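Local coordinates for dextranase (PDB 6NZS), which catalyses the endohydrolysis of (1->6)-alpha-D-glucosidic linkages in dextran, cutting within the polysaccharide chain, at residues Met239-Ala245 against Val262-Arg267; Pro337-Phe342 against Tyr365-Ile371; Ser396-Asn402 against Asp424-Asn430; Trp515-Ser520 against Asp566-Arg571. All blocks are in the same frame, centred on the assembly; numbering follows the deposited sequence.

Contact 1. Residues Met239-Ala245 against Val262-Arg267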
# COMPACT_ATOMS: atom_id res chain seq x y z
N MET A 239 -0.49 -1.20 23.19
CA MET A 239 -0.45 0.19 23.64
C MET A 239 -1.81 0.71 24.09
O MET A 239 -1.87 1.71 24.81
CB MET A 239 0.11 1.10 22.55
CG MET A 239 1.60 0.93 22.27
SD MET A 239 2.25 2.24 21.22
CE MET A 239 3.71 1.45 20.55
N GLY A 240 -2.89 0.04 23.68
CA GLY A 240 -4.23 0.48 23.99
C GLY A 240 -4.78 1.47 22.98
O GLY A 240 -4.06 2.01 22.12
N SER A 241 -6.08 1.72 23.07
CA SER A 241 -6.73 2.66 22.17
C SER A 241 -6.41 4.12 22.48
O SER A 241 -6.68 4.99 21.64
CB SER A 241 -8.25 2.48 22.22
OG SER A 241 -8.73 2.77 23.52
N ASP A 242 -5.83 4.40 23.65
CA ASP A 242 -5.70 5.77 24.14
C ASP A 242 -4.26 6.16 24.42
O ASP A 242 -3.99 7.03 25.25
CB ASP A 242 -6.59 6.00 25.37
CG ASP A 242 -6.27 5.06 26.52
OD1 ASP A 242 -5.50 4.09 26.33
OD2 ASP A 242 -6.78 5.30 27.63
N TYR A 243 -3.31 5.53 23.72
CA TYR A 243 -1.90 5.88 23.86
C TYR A 243 -1.18 5.44 22.60
O TYR A 243 -1.49 4.39 22.03
CB TYR A 243 -1.27 5.18 25.07
CG TYR A 243 0.25 5.21 25.11
CD1 TYR A 243 0.94 6.31 25.62
CD2 TYR A 243 1.00 4.12 24.67
CE1 TYR A 243 2.33 6.33 25.66
CE2 TYR A 243 2.39 4.13 24.71
CZ TYR A 243 3.05 5.23 25.21
OH TYR A 243 4.43 5.24 25.25
N HIS A 244 -0.24 6.26 22.15
CA HIS A 244 0.78 5.84 21.21
C HIS A 244 2.12 6.34 21.72
O HIS A 244 2.19 7.30 22.50
CB HIS A 244 0.50 6.30 19.77
CG HIS A 244 0.70 7.77 19.54
ND1 HIS A 244 0.20 8.74 20.38
CD2 HIS A 244 1.32 8.43 18.53
CE1 HIS A 244 0.51 9.93 19.91
NE2 HIS A 244 1.19 9.77 18.79
N ALA A 245 3.19 5.67 21.31
CA ALA A 245 4.52 5.91 21.85
C ALA A 245 5.11 7.17 21.23
O ALA A 245 5.39 7.21 20.02
CB ALA A 245 5.41 4.70 21.59
N VAL A 262 2.91 -5.95 17.70
CA VAL A 262 2.75 -4.76 18.53
C VAL A 262 1.50 -4.03 18.07
O VAL A 262 1.42 -3.56 16.93
CB VAL A 262 3.98 -3.84 18.42
CG1 VAL A 262 3.76 -2.57 19.25
CG2 VAL A 262 5.23 -4.58 18.87
N LYS A 263 0.51 -3.91 18.96
CA LYS A 263 -0.65 -3.06 18.72
C LYS A 263 -0.30 -1.67 19.22
O LYS A 263 -0.11 -1.47 20.43
CB LYS A 263 -1.87 -3.62 19.45
CG LYS A 263 -2.13 -5.07 19.14
CD LYS A 263 -3.32 -5.61 19.90
CE LYS A 263 -3.51 -7.09 19.59
NZ LYS A 263 -4.82 -7.58 20.09
N GLY A 264 -0.16 -0.72 18.30
CA GLY A 264 0.27 0.62 18.67
C GLY A 264 0.80 1.39 17.47
O GLY A 264 0.53 1.05 16.32
N ALA A 265 1.53 2.47 17.77
CA ALA A 265 2.06 3.39 16.78
C ALA A 265 3.23 4.14 17.42
O ALA A 265 3.34 4.19 18.64
CB ALA A 265 1.00 4.38 16.29
N PHE A 266 4.09 4.70 16.58
CA PHE A 266 5.32 5.32 17.07
C PHE A 266 5.48 6.71 16.47
O PHE A 266 5.32 6.89 15.26
CB PHE A 266 6.56 4.49 16.72
CG PHE A 266 6.66 3.21 17.49
CD1 PHE A 266 7.13 3.20 18.79
CD2 PHE A 266 6.28 2.01 16.90
CE1 PHE A 266 7.22 2.01 19.49
CE2 PHE A 266 6.37 0.82 17.61
CZ PHE A 266 6.84 0.83 18.91
N ARG A 267 5.83 7.67 17.31
CA ARG A 267 6.20 9.00 16.86
C ARG A 267 7.57 9.32 17.42
O ARG A 267 7.78 9.28 18.64
CB ARG A 267 5.20 10.05 17.33
CG ARG A 267 5.70 11.46 17.04
CD ARG A 267 4.62 12.50 17.23
NE ARG A 267 5.14 13.83 16.93
CZ ARG A 267 4.45 14.95 17.09
NH1 ARG A 267 3.21 14.90 17.56
NH2 ARG A 267 5.01 16.12 16.80
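M239 and A245, at the two ends of a loop, both rest on V262-R267, the equivalent corner in the next coil of the parallel beta-solenoid. Backbone hydrogen bonds tie the two ends down. M239 N gives one to K263 O (2.8 Å). Six residues on, A245 pairs with F266 in a parallel bridge: A245 N bonds to A265 O at 3.1 Å, and R267 N returns to A245 O at 2.8 Å in a nearly straight line (165°). Between these anchors the loop bulges outward, and the thioether fills in: A265 N makes a weak hydrogen bond to M239 SD at 3.5 Å.

The apolar contacts centre on the same methionine. With CG beside the backbone N (chi1 -71°) and the rest of the chain extended, its CE methyl reaches over one face of the F266 ring, 3.9 Å from the centroid, a CH-pi contact. SD stands farther above that face, which makes the pair a Met-aromatic contact. A245 CB meets the same ring obliquely at CD1 (3.6 Å). On the polar side, H244 lays CB against A265 while ND1 bonds to Y299 OH; K263 NZ runs away to G27 O and E30 O of the Ig-like domain.

The backbone angles at G264 by themselves call for glycine, and a CB there would also run into M239 SD, which already lies 3.6 Å from G264 CA.

Contact 2. Residues Pro337-Phe342 against Tyr365-Ile371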
# COMPACT_ATOMS: atom_id res chain seq x y z
N PRO A 337 -4.24 0.59 9.83
CA PRO A 337 -4.04 1.97 10.26
C PRO A 337 -5.37 2.68 10.44
O PRO A 337 -6.33 2.42 9.69
CB PRO A 337 -3.24 2.59 9.11
CG PRO A 337 -3.61 1.77 7.92
CD PRO A 337 -3.79 0.38 8.44
N PRO A 338 -5.48 3.57 11.43
CA PRO A 338 -6.69 4.38 11.59
C PRO A 338 -6.68 5.67 10.78
O PRO A 338 -7.71 6.36 10.71
CB PRO A 338 -6.67 4.71 13.09
CG PRO A 338 -5.20 4.83 13.39
CD PRO A 338 -4.54 3.74 12.56
N TYR A 339 -5.54 6.00 10.16
CA TYR A 339 -5.35 7.24 9.41
C TYR A 339 -4.13 7.05 8.51
O TYR A 339 -3.81 5.91 8.15
CB TYR A 339 -5.23 8.42 10.41
CG TYR A 339 -5.49 9.79 9.81
CD1 TYR A 339 -6.75 10.11 9.31
CD2 TYR A 339 -4.49 10.75 9.75
CE1 TYR A 339 -7.00 11.37 8.77
CE2 TYR A 339 -4.73 12.01 9.21
CZ TYR A 339 -5.99 12.31 8.73
OH TYR A 339 -6.25 13.55 8.19
N HIS A 340 -3.44 8.14 8.16
CA HIS A 340 -2.28 8.02 7.27
C HIS A 340 -1.21 7.13 7.90
O HIS A 340 -1.00 7.14 9.12
CB HIS A 340 -1.64 9.38 7.00
CG HIS A 340 -2.54 10.38 6.37
ND1 HIS A 340 -2.17 11.70 6.18
CD2 HIS A 340 -3.80 10.28 5.87
CE1 HIS A 340 -3.16 12.36 5.61
NE2 HIS A 340 -4.16 11.53 5.41
N SER A 341 -0.50 6.39 7.04
CA SER A 341 0.53 5.47 7.51
C SER A 341 1.78 6.19 8.00
O SER A 341 2.39 5.78 8.99
CB SER A 341 0.89 4.47 6.41
OG SER A 341 1.45 5.11 5.26
N PHE A 342 2.19 7.26 7.32
CA PHE A 342 3.57 7.71 7.47
C PHE A 342 3.66 9.18 7.12
O PHE A 342 3.13 9.61 6.10
CB PHE A 342 4.47 6.89 6.52
CG PHE A 342 5.92 7.25 6.61
CD1 PHE A 342 6.43 8.29 5.84
CD2 PHE A 342 6.76 6.57 7.47
CE1 PHE A 342 7.76 8.64 5.94
CE2 PHE A 342 8.10 6.93 7.56
CZ PHE A 342 8.59 7.95 6.80
N TYR A 365 -10.18 1.69 6.13
CA TYR A 365 -10.73 3.03 6.21
C TYR A 365 -10.22 3.89 5.05
O TYR A 365 -9.14 3.66 4.51
CB TYR A 365 -10.28 3.70 7.51
CG TYR A 365 -10.79 3.08 8.79
CD1 TYR A 365 -12.15 2.90 9.01
CD2 TYR A 365 -9.90 2.70 9.79
CE1 TYR A 365 -12.61 2.34 10.19
CE2 TYR A 365 -10.35 2.14 10.98
CZ TYR A 365 -11.71 1.96 11.17
OH TYR A 365 -12.16 1.40 12.36
N TRP A 366 -11.00 4.92 4.70
CA TRP A 366 -10.45 6.01 3.91
C TRP A 366 -9.28 6.63 4.66
O TRP A 366 -9.09 6.43 5.86
CB TRP A 366 -11.50 7.11 3.74
CG TRP A 366 -12.60 6.80 2.78
CD1 TRP A 366 -12.54 5.94 1.72
CD2 TRP A 366 -13.93 7.32 2.80
NE1 TRP A 366 -13.76 5.91 1.07
CE2 TRP A 366 -14.63 6.75 1.71
CE3 TRP A 366 -14.61 8.22 3.63
CZ2 TRP A 366 -15.97 7.04 1.44
CZ3 TRP A 366 -15.95 8.51 3.35
CH2 TRP A 366 -16.61 7.92 2.27
N GLN A 367 -8.49 7.42 3.93
CA GLN A 367 -7.37 8.17 4.49
C GLN A 367 -6.27 7.27 5.03
O GLN A 367 -5.45 7.69 5.86
CB GLN A 367 -7.83 9.21 5.53
CG GLN A 367 -8.99 10.07 5.02
CD GLN A 367 -9.37 11.18 5.98
OE1 GLN A 367 -10.23 11.01 6.84
NE2 GLN A 367 -8.71 12.32 5.84
N THR A 368 -6.22 6.02 4.57
CA THR A 368 -5.14 5.11 4.91
C THR A 368 -4.04 5.19 3.85
O THR A 368 -3.65 4.20 3.24
CB THR A 368 -5.67 3.69 5.10
OG1 THR A 368 -6.51 3.34 3.99
CG2 THR A 368 -6.49 3.64 6.38
N ASP A 369 -3.54 6.41 3.67
CA ASP A 369 -2.54 6.71 2.65
C ASP A 369 -1.33 5.80 2.80
O ASP A 369 -0.88 5.51 3.92
CB ASP A 369 -2.02 8.14 2.82
CG ASP A 369 -3.09 9.23 2.66
OD1 ASP A 369 -4.31 8.95 2.76
OD2 ASP A 369 -2.68 10.40 2.46
N GLY A 370 -0.77 5.39 1.66
CA GLY A 370 0.53 4.75 1.61
C GLY A 370 1.67 5.71 1.88
O GLY A 370 1.50 6.73 2.55
N ILE A 371 2.80 5.45 1.33
CA ILE A 371 3.99 6.13 1.80
C ILE A 371 4.24 7.40 1.01
O ILE A 371 3.95 7.51 -0.18
CB ILE A 371 5.20 5.17 1.79
CG1 ILE A 371 6.33 5.71 2.69
CG2 ILE A 371 5.67 4.94 0.36
CD1 ILE A 371 7.37 4.67 3.04
O HOH W 1 -7.84 0.41 8.38
O HOH W 2 1.02 8.77 4.48
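H340 sits flat against D369, where two successive coils of the parallel beta-solenoid turn a corner side by side. From H340 CB the ring leaves on the side of the backbone N (chi1 -59°), which carries it across to the neighbouring coil. CG already lies over the carboxylate of D369. CD2 comes next and is met at the ring edge by Q367 O, 3.1 Å away, and from above by D369 OD1 at 3.4 Å. NE2, farther out, has D369 OD2 over it at 3.5 Å, but the angle is too poor for a hydrogen bond: ring and carboxylate are stacked, their planes 24° apart. CE1 and ND1 complete the ring under the same OD2. The opposite face of the imidazole is covered by the Y339 ring, whose CE2 stands 3.7 Å above its centre. D369 OD2 has its salt bridge elsewhere, with K392. An alanine here would remove the imidazole from between Y339 and D369 and would probably open a gap, with the carboxylate less constrained on that side.

The next residue makes the direct bonds. S341 OG donates to D369 O at 2.7 Å, and S341 N reaches the same oxygen at 3.3 Å, so one carbonyl takes both the backbone N-H and the hydroxyl. Upstream, the T368 methyl CG2 packs on P337 CG (3.8 Å), while P337 O points at the edge of the Y365 ring, in its plane. Farther along, F342 and I371 run side by side, CD1 of the phenylalanine 4.1 Å from CG1 of the isoleucine.

Contact 3. Residues Ser396-Asn402 against Asp424-Asn430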
# COMPACT_ATOMS: atom_id res chain seq x y z
N SER A 396 11.47 15.57 -4.98
CA SER A 396 12.51 15.31 -5.96
C SER A 396 13.41 14.15 -5.52
O SER A 396 13.50 13.79 -4.35
CB SER A 396 13.38 16.56 -6.12
OG SER A 396 12.60 17.64 -6.61
N ASP A 397 14.08 13.56 -6.51
CA ASP A 397 15.15 12.60 -6.26
C ASP A 397 14.65 11.37 -5.50
O ASP A 397 15.23 10.93 -4.51
CB ASP A 397 16.35 13.26 -5.55
CG ASP A 397 16.94 14.41 -6.34
OD1 ASP A 397 16.97 14.35 -7.58
OD2 ASP A 397 17.40 15.39 -5.70
N VAL A 398 13.53 10.82 -5.98
CA VAL A 398 12.90 9.66 -5.36
C VAL A 398 12.93 8.51 -6.35
O VAL A 398 12.63 8.70 -7.53
CB VAL A 398 11.46 9.99 -4.91
CG1 VAL A 398 10.70 8.70 -4.54
CG2 VAL A 398 11.47 10.96 -3.72
N THR A 399 13.31 7.33 -5.86
CA THR A 399 13.40 6.13 -6.69
C THR A 399 12.65 5.00 -6.01
O THR A 399 12.89 4.72 -4.84
CB THR A 399 14.86 5.74 -6.92
OG1 THR A 399 15.55 6.85 -7.52
CG2 THR A 399 14.96 4.54 -7.85
N ILE A 400 11.73 4.36 -6.74
CA ILE A 400 10.94 3.23 -6.24
C ILE A 400 11.07 2.07 -7.21
O ILE A 400 10.96 2.27 -8.43
CB ILE A 400 9.45 3.62 -6.10
CG1 ILE A 400 9.27 4.79 -5.14
CG2 ILE A 400 8.63 2.41 -5.64
CD1 ILE A 400 7.83 5.28 -5.04
N ASP A 401 11.27 0.86 -6.69
CA ASP A 401 11.26 -0.34 -7.52
C ASP A 401 10.51 -1.47 -6.83
O ASP A 401 10.62 -1.64 -5.61
CB ASP A 401 12.68 -0.82 -7.86
CG ASP A 401 12.66 -2.01 -8.80
OD1 ASP A 401 12.11 -1.88 -9.91
OD2 ASP A 401 13.17 -3.08 -8.43
N ASN A 402 9.79 -2.26 -7.62
CA ASN A 402 9.24 -3.54 -7.17
C ASN A 402 8.18 -3.36 -6.09
O ASN A 402 8.35 -3.83 -4.95
CB ASN A 402 10.37 -4.48 -6.72
CG ASN A 402 9.88 -5.89 -6.50
OD1 ASN A 402 8.85 -6.31 -7.06
ND2 ASN A 402 10.61 -6.65 -5.69
N ASP A 424 11.53 17.23 -9.29
CA ASP A 424 12.44 16.87 -10.37
C ASP A 424 13.04 15.51 -10.07
O ASP A 424 13.39 15.23 -8.92
CB ASP A 424 13.55 17.93 -10.46
CG ASP A 424 14.41 17.83 -11.72
OD1 ASP A 424 14.17 17.01 -12.62
OD2 ASP A 424 15.37 18.64 -11.81
N ASN A 425 13.15 14.66 -11.09
CA ASN A 425 13.95 13.43 -11.04
C ASN A 425 13.31 12.35 -10.18
O ASN A 425 13.81 12.00 -9.11
CB ASN A 425 15.40 13.71 -10.60
CG ASN A 425 16.27 12.47 -10.65
OD1 ASN A 425 16.15 11.65 -11.56
ND2 ASN A 425 17.15 12.32 -9.66
N VAL A 426 12.21 11.79 -10.67
CA VAL A 426 11.48 10.73 -9.98
C VAL A 426 11.45 9.51 -10.90
O VAL A 426 11.17 9.64 -12.10
CB VAL A 426 10.06 11.18 -9.62
CG1 VAL A 426 9.23 10.02 -9.12
CG2 VAL A 426 10.12 12.29 -8.58
N ASN A 427 11.75 8.33 -10.35
CA ASN A 427 11.79 7.11 -11.13
C ASN A 427 11.08 6.01 -10.36
O ASN A 427 11.50 5.65 -9.27
CB ASN A 427 13.24 6.69 -11.40
CG ASN A 427 13.95 7.62 -12.37
OD1 ASN A 427 14.65 8.56 -11.96
ND2 ASN A 427 13.77 7.38 -13.66
N VAL A 428 10.02 5.46 -10.95
CA VAL A 428 9.21 4.41 -10.33
C VAL A 428 9.12 3.25 -11.31
O VAL A 428 8.49 3.38 -12.37
CB VAL A 428 7.81 4.91 -9.96
CG1 VAL A 428 6.96 3.78 -9.35
CG2 VAL A 428 7.86 6.11 -9.03
N THR A 429 9.69 2.11 -10.94
CA THR A 429 9.78 0.97 -11.85
C THR A 429 9.13 -0.27 -11.25
O THR A 429 9.17 -0.50 -10.04
CB THR A 429 11.23 0.68 -12.25
OG1 THR A 429 12.03 0.51 -11.06
CG2 THR A 429 11.80 1.83 -13.08
N ASN A 430 8.51 -1.08 -12.11
CA ASN A 430 8.05 -2.43 -11.76
C ASN A 430 6.99 -2.41 -10.66
O ASN A 430 7.15 -2.98 -9.58
CB ASN A 430 9.24 -3.34 -11.43
CG ASN A 430 10.14 -3.50 -12.62
OD1 ASN A 430 9.67 -3.80 -13.71
ND2 ASN A 430 11.43 -3.22 -12.44
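D401 brings its carboxylate across to the next strand, CG lying opposite the backbone N (chi1 -176°), while T429 brings OG1 up to it from between its own N and carbonyl carbon (chi1 54°). The two meet with T429 OG1 donating to D401 OD1 at 2.7 Å, on the anti side and somewhat out of the carboxylate plane. N430 ND2 takes the syn lone pair of that same OD1 at 2.9 Å, its amide plane steep to the carboxylate. An alanine in place of D401 would probably leave both T429 OG1 and N430 ND2 without their shared acceptor. N430 OD1 continues the chain of bonds to N478 in the following coil.

At the other end another Asp-Asn bond forms, N425 ND2 to D397 OD1 at 2.9 Å, this one on the anti side, the two side chains crossing at about a right angle; D424 N is held by S396 OG.

Between these ends the strands run parallel and in register, their axes 4.7 Å apart at closest approach. I400 N bonds to N427 O and T429 N to I400 O, both at 2.8 Å. On the face opposite T399, D401, N427 and T429, I400 and V428 lie alongside each other, I400 CD1 4.1 Å from V428 CG2; they pack inward, I400 against L373 and M393, V428 against F476. In-register parallel strands, with aliphatic residues inside and polar residues outside, are the hallmark of a beta-helix wall.

Contact 4. Residues Trp515-Ser520 against Asp566-Arg571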
# COMPACT_ATOMS: atom_id res chain seq x y z
N TRP A 515 -18.19 4.43 -20.67
CA TRP A 515 -16.87 4.88 -21.09
C TRP A 515 -16.59 6.32 -20.67
O TRP A 515 -15.43 6.68 -20.44
CB TRP A 515 -16.59 4.64 -22.58
CG TRP A 515 -17.59 5.17 -23.58
CD1 TRP A 515 -18.58 4.46 -24.20
CD2 TRP A 515 -17.67 6.51 -24.10
NE1 TRP A 515 -19.27 5.27 -25.07
CE2 TRP A 515 -18.74 6.53 -25.02
CE3 TRP A 515 -16.94 7.68 -23.87
CZ2 TRP A 515 -19.10 7.69 -25.71
CZ3 TRP A 515 -17.31 8.84 -24.56
CH2 TRP A 515 -18.38 8.83 -25.46
N THR A 516 -17.63 7.14 -20.51
CA THR A 516 -17.44 8.51 -20.02
C THR A 516 -16.85 8.53 -18.61
O THR A 516 -16.13 9.48 -18.26
CB THR A 516 -18.77 9.27 -20.07
OG1 THR A 516 -19.79 8.48 -19.44
CG2 THR A 516 -19.17 9.54 -21.51
N SER A 517 -17.14 7.52 -17.79
CA SER A 517 -16.59 7.44 -16.45
C SER A 517 -15.16 6.93 -16.43
O SER A 517 -14.51 6.96 -15.38
CB SER A 517 -17.42 6.49 -15.58
OG SER A 517 -18.78 6.90 -15.51
N GLN A 518 -14.67 6.45 -17.57
CA GLN A 518 -13.35 5.84 -17.69
C GLN A 518 -12.36 6.77 -18.36
O GLN A 518 -11.24 6.33 -18.69
CB GLN A 518 -13.48 4.53 -18.46
CG GLN A 518 -14.43 3.57 -17.79
CD GLN A 518 -14.74 2.35 -18.62
OE1 GLN A 518 -14.73 2.39 -19.86
NE2 GLN A 518 -15.05 1.24 -17.94
N VAL A 519 -12.72 8.04 -18.53
CA VAL A 519 -11.91 8.95 -19.33
C VAL A 519 -10.60 9.28 -18.62
O VAL A 519 -10.53 9.36 -17.38
CB VAL A 519 -12.72 10.22 -19.62
CG1 VAL A 519 -12.93 11.04 -18.35
CG2 VAL A 519 -12.05 11.07 -20.70
N SER A 520 -9.55 9.46 -19.41
CA SER A 520 -8.30 10.04 -18.93
C SER A 520 -8.26 11.52 -19.30
O SER A 520 -8.74 11.90 -20.37
CB SER A 520 -7.11 9.31 -19.55
OG SER A 520 -6.90 8.05 -18.91
N ASP A 566 -11.59 9.21 -26.40
CA ASP A 566 -12.36 8.95 -25.18
C ASP A 566 -13.37 7.82 -25.36
O ASP A 566 -13.60 7.05 -24.42
CB ASP A 566 -13.00 10.23 -24.61
CG ASP A 566 -13.93 10.96 -25.58
OD1 ASP A 566 -14.00 10.62 -26.78
OD2 ASP A 566 -14.60 11.90 -25.12
N HIS A 567 -13.95 7.70 -26.55
CA HIS A 567 -14.92 6.65 -26.87
C HIS A 567 -14.26 5.43 -27.50
O HIS A 567 -14.98 4.51 -27.93
CB HIS A 567 -15.97 7.21 -27.85
CG HIS A 567 -15.38 7.73 -29.12
ND1 HIS A 567 -15.24 6.96 -30.25
CD2 HIS A 567 -14.89 8.96 -29.44
CE1 HIS A 567 -14.69 7.68 -31.22
NE2 HIS A 567 -14.46 8.89 -30.75
N GLN A 568 -12.94 5.41 -27.57
CA GLN A 568 -12.17 4.31 -28.12
C GLN A 568 -11.45 3.58 -26.99
O GLN A 568 -11.60 3.93 -25.82
CB GLN A 568 -11.18 4.82 -29.18
CG GLN A 568 -11.86 5.72 -30.23
CD GLN A 568 -10.93 6.18 -31.34
OE1 GLN A 568 -9.83 6.65 -31.08
NE2 GLN A 568 -11.38 6.05 -32.58
N LEU A 569 -10.68 2.56 -27.36
CA LEU A 569 -10.07 1.68 -26.36
C LEU A 569 -9.21 2.46 -25.36
O LEU A 569 -9.21 2.14 -24.17
CB LEU A 569 -9.25 0.59 -27.05
CG LEU A 569 -8.58 -0.42 -26.12
CD1 LEU A 569 -9.62 -1.24 -25.33
CD2 LEU A 569 -7.67 -1.35 -26.90
N GLY A 570 -8.46 3.47 -25.82
CA GLY A 570 -7.55 4.16 -24.92
C GLY A 570 -8.22 5.09 -23.93
O GLY A 570 -7.62 5.42 -22.90
N ARG A 571 -9.45 5.53 -24.22
CA ARG A 571 -10.23 6.37 -23.32
C ARG A 571 -9.56 7.72 -23.04
O ARG A 571 -9.81 8.34 -22.01
CB ARG A 571 -10.57 5.66 -22.00
CG ARG A 571 -11.25 4.29 -22.13
CD ARG A 571 -12.71 4.40 -22.58
NE ARG A 571 -13.47 3.19 -22.22
CZ ARG A 571 -13.60 2.12 -23.00
NH1 ARG A 571 -13.02 2.07 -24.19
NH2 ARG A 571 -14.31 1.08 -22.57
O HOH W 3 -13.79 8.28 -22.02
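S520 and R571 join the two loops through the backbone, S520 N giving a nearly straight hydrogen bond (168°) to R571 O at 2.8 Å where the type I turn Q568-R571 ends. The R571 side chain then bends at chi2 (-73°) and folds back against Q518, the two planes nearly coplanar. It grips side-on: NE at 2.8 Å and NH2 at 3.0 Å both bond to Q518 OE1, which lies in the guanidinium plane. The third nitrogen, NH1, turns home to Q568 O at 2.9 Å, from above that carbonyl's plane; R571 N reaches the same oxygen from the opposite face. Q518 NE2 is bonded to N511 O, so the amide is fixed at both ends, which probably restricts rotation of the guanidinium.

W515 CB rests over one guanidinium face, 3.5 Å from R571 NE. Its indole carries H567 CB on one face, 3.7 Å from the centroid of the six-membered ring and just 9° off the normal, a CH-pi contact; the methyl of T516 sits on the other. A water donates to W515 O and to D566 O, bridging the two loops at the indole edge. V519 CG2 and D566 CB touch at 4.1 Å.

Here a loop containing a short 3-10 turn leads into strand 521-524, an outermost strand of its parallel sheet, and D566-R571 packs across it: loop-to-loop packing towards the C-terminal end of the beta-solenoid.

How the contacts relate
The four contacts follow one another along the chain and step along the solenoid, from contact 1 to contact 4 at about 45 Å between centres, on opposite sides of the chain's centre. By centres, contacts 1 and 2 are the nearest pair, about 15 Å apart, and they share a sheet: strands 245-247 and 342-346 are its two edges. Contact 2 then passes to the next sheet, which begins with strand 371-372 and ends with 521-524, the strand entered from contact 4. Contact 3 lies on strands 398-407 and 423-435, in a different sheet from those two; its nearest atoms are about 6 Å from contact 2 and about 17 Å from contact 4. None of the four touches another.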